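Local coordinates for malonyl CoA-ACP transacylase (Xanthomonas oryzae pv. oryzae, PDB 3K89), which probably transfers the malonyl group from malonyl-CoA to holo acyl carrier protein, the step that supplies malonyl-ACP to fatty acid synthesis, at residues E23-L27 against L299-Y305; R83-P87 against D310-H314; I271-C277 against L294-L299. Residue numbers count along the deposited sequence, not the author numbering.

Contact 1: E23-L27 against L299-Y305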
loop_
_atom_site.group_PDB
_atom_site.type_symbol
_atom_site.label_atom_id
_atom_site.label_comp_id
_atom_site.label_asym_id
_atom_site.label_seq_id
_atom_site.Cartn_x
_atom_site.Cartn_y
_atom_site.Cartn_z
ATOM N N GLU A 23 -0.046 20.159 -6.785
ATOM C CA GLU A 23 -0.011 21.431 -6.092
ATOM C C GLU A 23 1.200 21.543 -5.197
ATOM O O GLU A 23 1.820 22.616 -5.108
ATOM C CB GLU A 23 -1.314 21.663 -5.328
ATOM C CG GLU A 23 -2.485 21.866 -6.293
ATOM C CD GLU A 23 -3.837 21.664 -5.643
ATOM O OE1 GLU A 23 -4.009 20.690 -4.864
ATOM O OE2 GLU A 23 -4.735 22.485 -5.945
ATOM N N LEU A 24 1.569 20.439 -4.550
ATOM C CA LEU A 24 2.822 20.426 -3.799
ATOM C C LEU A 24 4.033 20.620 -4.700
ATOM O O LEU A 24 4.988 21.291 -4.310
ATOM C CB LEU A 24 2.968 19.135 -2.989
ATOM C CG LEU A 24 2.195 19.129 -1.672
ATOM C CD1 LEU A 24 2.193 17.704 -1.108
ATOM C CD2 LEU A 24 2.745 20.152 -0.666
ATOM N N SER A 25 4.010 20.013 -5.885
ATOM C CA SER A 25 5.128 20.129 -6.833
ATOM C C SER A 25 5.367 21.582 -7.241
ATOM O O SER A 25 6.508 22.014 -7.373
ATOM C CB SER A 25 4.858 19.272 -8.070
ATOM O OG SER A 25 5.900 19.388 -9.030
ATOM N N GLU A 26 4.287 22.338 -7.423
ATOM C CA GLU A 26 4.414 23.760 -7.761
ATOM C C GLU A 26 5.197 24.550 -6.711
ATOM O O GLU A 26 5.892 25.527 -7.034
ATOM C CB GLU A 26 3.025 24.365 -7.933
ATOM C CG GLU A 26 2.368 23.947 -9.216
ATOM C CD GLU A 26 1.074 24.684 -9.482
ATOM O OE1 GLU A 26 0.670 25.526 -8.644
ATOM O OE2 GLU A 26 0.458 24.411 -10.537
ATOM N N LEU A 27 5.079 24.134 -5.456
ATOM C CA LEU A 27 5.774 24.787 -4.354
ATOM C C LEU A 27 7.187 24.258 -4.101
ATOM O O LEU A 27 8.010 24.948 -3.483
ATOM C CB LEU A 27 4.943 24.677 -3.071
ATOM C CG LEU A 27 3.502 25.208 -3.141
ATOM C CD1 LEU A 27 2.757 24.855 -1.862
ATOM C CD2 LEU A 27 3.470 26.724 -3.383
ATOM N N LEU A 299 -0.917 14.016 4.022
ATOM C CA LEU A 299 0.065 15.015 3.616
ATOM C C LEU A 299 0.018 15.320 2.109
ATOM O O LEU A 299 0.889 16.024 1.593
ATOM C CB LEU A 299 1.483 14.541 4.003
ATOM C CG LEU A 299 1.791 14.116 5.437
ATOM C CD1 LEU A 299 3.242 13.619 5.551
ATOM C CD2 LEU A 299 1.535 15.275 6.401
ATOM N N ALA A 300 -1.014 14.831 1.428
ATOM C CA ALA A 300 -1.081 14.850 -0.048
ATOM C C ALA A 300 -1.191 16.220 -0.721
ATOM O O ALA A 300 -0.959 16.328 -1.918
ATOM C CB ALA A 300 -2.238 13.943 -0.533
ATOM N N THR A 301 -1.557 17.252 0.036
ATOM C CA THR A 301 -1.929 18.550 -0.544
ATOM C C THR A 301 -1.293 19.666 0.274
ATOM O O THR A 301 -0.992 19.463 1.455
ATOM C CB THR A 301 -3.452 18.761 -0.478
ATOM O OG1 THR A 301 -3.839 18.817 0.895
ATOM C CG2 THR A 301 -4.223 17.641 -1.167
ATOM N N PRO A 302 -1.129 20.863 -0.325
ATOM C CA PRO A 302 -0.503 21.969 0.414
ATOM C C PRO A 302 -1.148 22.250 1.781
ATOM O O PRO A 302 -0.432 22.392 2.780
ATOM C CB PRO A 302 -0.665 23.150 -0.535
ATOM C CG PRO A 302 -0.573 22.511 -1.887
ATOM C CD PRO A 302 -1.338 21.211 -1.738
ATOM N N ALA A 303 -2.476 22.296 1.846
ATOM C CA ALA A 303 -3.105 22.636 3.120
ATOM C C ALA A 303 -2.973 21.537 4.171
ATOM O O ALA A 303 -2.808 21.826 5.364
ATOM C CB ALA A 303 -4.581 23.016 2.910
ATOM N N ASP A 304 -3.066 20.278 3.752
ATOM C CA ASP A 304 -2.954 19.186 4.714
ATOM C C ASP A 304 -1.511 19.035 5.181
ATOM O O ASP A 304 -1.252 18.826 6.365
ATOM C CB ASP A 304 -3.452 17.879 4.090
ATOM C CG ASP A 304 -4.949 17.881 3.855
ATOM O OD1 ASP A 304 -5.701 18.429 4.688
ATOM O OD2 ASP A 304 -5.394 17.319 2.817
ATOM N N TYR A 305 -0.582 19.162 4.240
ATOM C CA TYR A 305 0.844 19.155 4.558
ATOM C C TYR A 305 1.203 20.255 5.561
ATOM O O TYR A 305 1.811 19.981 6.605
ATOM C CB TYR A 305 1.686 19.256 3.278
ATOM C CG TYR A 305 3.151 19.275 3.563
ATOM C CD1 TYR A 305 3.866 18.084 3.705
ATOM C CD2 TYR A 305 3.823 20.473 3.745
ATOM C CE1 TYR A 305 5.219 18.102 4.009
ATOM C CE2 TYR A 305 5.173 20.499 4.041
ATOM C CZ TYR A 305 5.864 19.310 4.173
ATOM O OH TYR A 305 7.207 19.330 4.480
HETATM O O HOH W 1 -0.401 18.240 -3.871
#
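The short helix 22-27 of the FabD acyl transferase fold lies against the first turn of helix 302-311, the last of the chain. The main bump is Leu24. Leu24 CD1 sits in a hollow of backbone before that turn, 3.4 Å from Leu299 O and 3.5 Å from Ala300 O, while Leu24 CD2 rests 3.9 Å from Pro302 CA and 4.2 Å from Tyr305 CB. The Pro302 ring rests against Glu23, Leu24 and Leu27: Pro302 CD is 3.6 Å from Glu23 CB and 4.1 Å from Leu24 CG, Pro302 CB 4.0 Å from Leu27 CD1. Thr301 is the N-cap of helix 302-311; its OG1 donates to Asp304 OD2 at 2.9 Å and accepts a weak capping bond from Asp304 N at 3.3 Å. Leu78 of helix 61-81 touches both Leu24 and Tyr305. No direct hydrogen bond joins the segments, but one water accepts from Leu24 N at 3.0 Å and donates to Ala300 O at 2.8 Å.

Contact 2: R83-P87 against D310-H314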
loop_
_atom_site.group_PDB
_atom_site.type_symbol
_atom_site.label_atom_id
_atom_site.label_comp_id
_atom_site.label_asym_id
_atom_site.label_seq_id
_atom_site.Cartn_x
_atom_site.Cartn_y
_atom_site.Cartn_z
ATOM N N ARG A 83 12.197 19.797 8.089
ATOM C CA ARG A 83 12.368 19.644 9.538
ATOM C C ARG A 83 11.121 19.139 10.242
ATOM O O ARG A 83 10.866 19.492 11.390
ATOM C CB ARG A 83 12.853 20.957 10.199
ATOM C CG ARG A 83 14.143 21.551 9.624
ATOM C CD ARG A 83 15.405 20.925 10.225
ATOM N NE ARG A 83 15.403 19.463 10.151
ATOM C CZ ARG A 83 15.538 18.759 9.028
ATOM N NH1 ARG A 83 15.676 19.372 7.855
ATOM N NH2 ARG A 83 15.518 17.432 9.080
ATOM N N GLY A 84 10.342 18.310 9.559
ATOM C CA GLY A 84 9.242 17.635 10.223
ATOM C C GLY A 84 9.811 16.631 11.211
ATOM O O GLY A 84 10.932 16.144 11.029
ATOM N N GLN A 85 9.047 16.329 12.258
ATOM C CA GLN A 85 9.443 15.312 13.231
ATOM C C GLN A 85 9.712 13.977 12.520
ATOM O O GLN A 85 8.945 13.579 11.643
ATOM C CB GLN A 85 8.354 15.145 14.299
ATOM C CG GLN A 85 8.222 16.344 15.262
ATOM C CD GLN A 85 7.013 16.264 16.210
ATOM O OE1 GLN A 85 6.837 17.134 17.074
ATOM N NE2 GLN A 85 6.179 15.234 16.051
ATOM N N ARG A 86 10.814 13.312 12.874
ATOM C CA ARG A 86 11.092 11.964 12.366
ATOM C C ARG A 86 10.219 10.906 13.038
ATOM O O ARG A 86 10.202 10.804 14.271
ATOM C CB ARG A 86 12.569 11.596 12.538
ATOM C CG ARG A 86 13.353 11.545 11.246
ATOM C CD ARG A 86 14.859 11.461 11.506
ATOM N NE ARG A 86 15.218 10.441 12.501
ATOM C CZ ARG A 86 15.416 9.149 12.235
ATOM N NH1 ARG A 86 15.285 8.684 11.000
ATOM N NH2 ARG A 86 15.743 8.312 13.213
ATOM N N PRO A 87 9.499 10.096 12.232
ATOM C CA PRO A 87 8.691 9.044 12.829
ATOM C C PRO A 87 9.545 7.939 13.463
ATOM O O PRO A 87 10.671 7.693 13.012
ATOM C CB PRO A 87 7.872 8.506 11.645
ATOM C CG PRO A 87 8.730 8.781 10.445
ATOM C CD PRO A 87 9.435 10.087 10.754
ATOM N N ASP A 310 2.567 22.067 10.986
ATOM C CA ASP A 310 2.340 23.032 12.065
ATOM C C ASP A 310 1.920 22.377 13.375
ATOM O O ASP A 310 2.475 22.697 14.428
ATOM C CB ASP A 310 1.306 24.081 11.668
ATOM C CG ASP A 310 1.191 25.194 12.688
ATOM O OD1 ASP A 310 0.252 25.145 13.513
ATOM O OD2 ASP A 310 2.047 26.106 12.678
ATOM N N ALA A 311 0.951 21.463 13.306
ATOM C CA ALA A 311 0.402 20.802 14.498
ATOM C C ALA A 311 1.414 19.912 15.227
ATOM O O ALA A 311 1.281 19.678 16.437
ATOM C CB ALA A 311 -0.855 20.008 14.145
ATOM N N TRP A 312 2.409 19.424 14.488
ATOM C CA TRP A 312 3.455 18.551 15.019
ATOM C C TRP A 312 4.830 19.221 14.842
ATOM O O TRP A 312 5.739 18.648 14.220
ATOM C CB TRP A 312 3.449 17.192 14.296
ATOM C CG TRP A 312 2.141 16.434 14.310
ATOM C CD1 TRP A 312 1.162 16.498 15.254
ATOM C CD2 TRP A 312 1.700 15.457 13.348
ATOM N NE1 TRP A 312 0.134 15.641 14.936
ATOM C CE2 TRP A 312 0.437 14.995 13.770
ATOM C CE3 TRP A 312 2.245 14.942 12.167
ATOM C CZ2 TRP A 312 -0.289 14.031 13.057
ATOM C CZ3 TRP A 312 1.521 13.997 11.458
ATOM C CH2 TRP A 312 0.269 13.550 11.908
ATOM N N ALA A 313 4.973 20.428 15.389
ATOM C CA ALA A 313 6.118 21.307 15.094
ATOM C C ALA A 313 7.441 21.008 15.835
ATOM O O ALA A 313 7.606 21.376 17.011
ATOM C CB ALA A 313 5.716 22.779 15.287
ATOM N N HIS A 314 8.367 20.344 15.133
ATOM C CA HIS A 314 9.773 20.236 15.557
ATOM C C HIS A 314 10.704 20.155 14.351
ATOM O O HIS A 314 11.695 20.884 14.268
ATOM C CB HIS A 314 10.015 19.027 16.469
ATOM C CG HIS A 314 9.718 19.281 17.916
ATOM N ND1 HIS A 314 8.946 18.428 18.677
ATOM C CD2 HIS A 314 10.086 20.291 18.742
ATOM C CE1 HIS A 314 8.854 18.900 19.908
ATOM N NE2 HIS A 314 9.538 20.028 19.975
#
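Gln85 reaches with an extended side chain across the C-terminal tail, its amide lying over the backbone at Trp312 and beside the His314 ring. Gln85 CD is 3.4 Å from Trp312 O, so the end of the glutamine lies against the backbone where the chain leaves helix 302-311. Trp312 is the first residue to abandon helical backbone angles; its CB points at the loop, but its indole swings away, and NE1 is hydrogen-bonded to Asp295. Beyond it the tail runs out to the terminal His314, whose CA lies 5.5 Å from Gln85 CA. Arg83 O comes within 3.0 Å of His314 C without a hydrogen bond, since Arg83 O and His314 O, 3.3 Å apart, are both acceptors. The contact thus lays the end of the chain over the loop between helix 61-81 and strand 86-92 of the parallel sheet: Trp312 packs on Trp79 of that helix, on Leu6 of strand 6-10 and on Ala275 of strand 273-276, and Gln85 O accepts from Trp79 NE1.

Contact 3: I271-C277 against L294-L299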
loop_
_atom_site.group_PDB
_atom_site.type_symbol
_atom_site.label_atom_id
_atom_site.label_comp_id
_atom_site.label_asym_id
_atom_site.label_seq_id
_atom_site.Cartn_x
_atom_site.Cartn_y
_atom_site.Cartn_z
ATOM N N ILE A 271 2.503 4.808 19.451
ATOM C CA ILE A 271 2.132 5.756 18.409
ATOM C C ILE A 271 0.748 6.374 18.664
ATOM O O ILE A 271 -0.225 5.650 18.912
ATOM C CB ILE A 271 2.159 5.077 17.011
ATOM C CG1 ILE A 271 3.563 4.518 16.712
ATOM C CG2 ILE A 271 1.699 6.051 15.919
ATOM C CD1 ILE A 271 4.666 5.559 16.714
ATOM N N THR A 272 0.682 7.705 18.598
ATOM C CA THR A 272 -0.562 8.478 18.751
ATOM C C THR A 272 -0.830 9.385 17.547
ATOM O O THR A 272 -1.928 9.933 17.398
ATOM C CB THR A 272 -0.523 9.384 20.017
ATOM O OG1 THR A 272 0.479 10.390 19.851
ATOM C CG2 THR A 272 -0.221 8.569 21.266
ATOM N N ARG A 273 0.180 9.560 16.695
ATOM C CA ARG A 273 0.078 10.450 15.540
ATOM C C ARG A 273 0.567 9.702 14.314
ATOM O O ARG A 273 1.629 9.116 14.355
ATOM C CB ARG A 273 0.947 11.696 15.720
ATOM C CG ARG A 273 0.631 12.563 16.943
ATOM C CD ARG A 273 1.779 13.540 17.188
ATOM N NE ARG A 273 1.387 14.668 18.028
ATOM C CZ ARG A 273 2.178 15.703 18.322
ATOM N NH1 ARG A 273 3.418 15.763 17.850
ATOM N NH2 ARG A 273 1.725 16.686 19.090
ATOM N N ILE A 274 -0.216 9.729 13.236
ATOM C CA ILE A 274 0.178 9.033 12.006
ATOM C C ILE A 274 0.002 9.943 10.804
ATOM O O ILE A 274 -1.093 10.473 10.555
ATOM C CB ILE A 274 -0.613 7.712 11.806
ATOM C CG1 ILE A 274 -0.454 6.778 13.017
ATOM C CG2 ILE A 274 -0.156 6.990 10.523
ATOM C CD1 ILE A 274 -1.258 5.490 12.951
ATOM N N ALA A 275 1.076 10.130 10.052
ATOM C CA ALA A 275 0.979 10.877 8.794
ATOM C C ALA A 275 0.806 9.911 7.643
ATOM O O ALA A 275 1.529 8.919 7.560
ATOM C CB ALA A 275 2.213 11.710 8.575
ATOM N N GLU A 276 -0.123 10.224 6.739
ATOM C CA GLU A 276 -0.238 9.478 5.490
ATOM C C GLU A 276 0.653 10.172 4.462
ATOM O O GLU A 276 0.336 11.271 3.967
ATOM C CB GLU A 276 -1.703 9.390 5.037
ATOM C CG GLU A 276 -1.879 8.538 3.765
ATOM C CD GLU A 276 -3.318 8.116 3.502
ATOM O OE1 GLU A 276 -4.229 8.657 4.159
ATOM O OE2 GLU A 276 -3.528 7.211 2.674
ATOM N N CYS A 277 1.770 9.524 4.139
ATOM C CA CYS A 277 2.826 10.166 3.371
ATOM C C CYS A 277 2.741 9.765 1.904
ATOM O O CYS A 277 3.429 8.854 1.448
ATOM C CB CYS A 277 4.184 9.787 3.963
ATOM S SG CYS A 277 5.553 10.723 3.292
ATOM N N LEU A 294 -6.321 7.840 17.563
ATOM C CA LEU A 294 -5.131 8.250 16.806
ATOM C C LEU A 294 -5.358 9.521 15.996
ATOM O O LEU A 294 -6.438 9.725 15.437
ATOM C CB LEU A 294 -4.647 7.111 15.898
ATOM C CG LEU A 294 -4.339 5.782 16.592
ATOM C CD1 LEU A 294 -3.980 4.695 15.580
ATOM C CD2 LEU A 294 -3.244 5.938 17.651
ATOM N N ASP A 295 -4.335 10.376 15.958
ATOM C CA ASP A 295 -4.354 11.614 15.195
ATOM C C ASP A 295 -3.777 11.309 13.815
ATOM O O ASP A 295 -2.558 11.340 13.624
ATOM C CB ASP A 295 -3.527 12.676 15.932
ATOM C CG ASP A 295 -3.475 14.030 15.216
ATOM O OD1 ASP A 295 -4.066 14.220 14.133
ATOM O OD2 ASP A 295 -2.812 14.938 15.763
ATOM N N ALA A 296 -4.667 10.989 12.877
ATOM C CA ALA A 296 -4.268 10.590 11.531
ATOM C C ALA A 296 -4.444 11.727 10.526
ATOM O O ALA A 296 -5.552 12.244 10.346
ATOM C CB ALA A 296 -5.067 9.354 11.089
ATOM N N ARG A 297 -3.359 12.113 9.863
ATOM C CA ARG A 297 -3.386 13.258 8.948
ATOM C C ARG A 297 -2.770 12.960 7.583
ATOM O O ARG A 297 -1.622 12.523 7.527
ATOM C CB ARG A 297 -2.622 14.436 9.559
ATOM C CG ARG A 297 -3.252 15.038 10.785
ATOM C CD ARG A 297 -2.427 16.229 11.209
ATOM N NE ARG A 297 -3.045 16.941 12.322
ATOM C CZ ARG A 297 -3.610 18.148 12.232
ATOM N NH1 ARG A 297 -3.677 18.808 11.064
ATOM N NH2 ARG A 297 -4.136 18.688 13.321
ATOM N N PRO A 298 -3.501 13.233 6.494
ATOM C CA PRO A 298 -2.893 13.145 5.151
ATOM C C PRO A 298 -1.891 14.274 4.895
ATOM O O PRO A 298 -2.022 15.364 5.468
ATOM C CB PRO A 298 -4.089 13.345 4.216
ATOM C CG PRO A 298 -5.042 14.153 5.021
ATOM C CD PRO A 298 -4.922 13.624 6.410
ATOM N N LEU A 299 -0.917 14.016 4.022
ATOM C CA LEU A 299 0.065 15.015 3.616
ATOM C C LEU A 299 0.018 15.320 2.109
ATOM O O LEU A 299 0.889 16.024 1.593
ATOM C CB LEU A 299 1.483 14.541 4.003
ATOM C CG LEU A 299 1.791 14.116 5.437
ATOM C CD1 LEU A 299 3.242 13.619 5.551
ATOM C CD2 LEU A 299 1.535 15.275 6.401
HETATM O O HOH W 2 -1.561 15.072 18.165
#
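Strands 273-276 and 295-298 are neighbours in the parallel sheet of the acyl transferase domain, the two strands of a beta-alpha-beta unit whose crossover helix is 282-290. They run at 17° to each other, their axes 4.6 Å apart at the closest. Ile274, Leu294 and Leu299 lose the most surface.

Ile274 bonds through its backbone to both sides of Ala296: Ile274 N donates to Asp295 O and Ile274 O accepts from Arg297 N, each at 2.9 Å. Its CD1 meets Leu294 CD1 at 3.9 Å, and both side chains touch Ile287 of helix 282-290, so this pair, with Ala296, packs against the crossover helix. Leu294 also brings CD2 to 3.3 Å from Ile271 O; next to it Asp295 N donates to Thr272 O at 2.8 Å. Leu299 works at the other end of the pairing, where Leu299 N reaches Glu276 O at 3.0 Å in a more bent bond, after Glu276 N to Arg297 O at 2.9 Å. Leu299 CD1 is 3.7 Å from Ala275 CB and 4.3 Å from Cys277 CB, and the side chain packs on Ala308 of helix 302-311.

Glu276 shares its face of the sheet with Ile274; its carboxylate is hydrogen-bonded to Ser284 OG and Leu283 N at the start of the crossover helix, and its side chain lies about 5 Å from a bound glycerol. On the face carrying Arg273, Asp295 and Arg297, Asp295 OD2 accepts from Trp312 NE1, Arg297 NE makes a long salt bridge to Asp295 OD1 at 3.4 Å, and a water accepts from Arg273 NE at 3.0 Å and donates to Asp295 OD2 at 2.7 Å.

How the contacts relate
All three contacts involve the C-terminal part of the chain, where strand 295-298 leads directly into helix 302-311. Centres lie 11 Å apart for contacts 2 and 3 and 16 Å for the other two pairs. Contacts 1 and 3 share Leu299, and Asp304 CB touches Pro298 O at 3.2 Å; contacts 2 and 3 meet through Trp312 on Arg273, Asp295 and Arg297. Along the chain, the segments of contacts 1 and 2 alternate, whereas both of contact 3 fall between theirs. The last helix is thus joined at its start to helix 22-27 and beyond its end to the loop after helix 61-81, while the last strand, at one edge of the parallel sheet, pairs with 273-276.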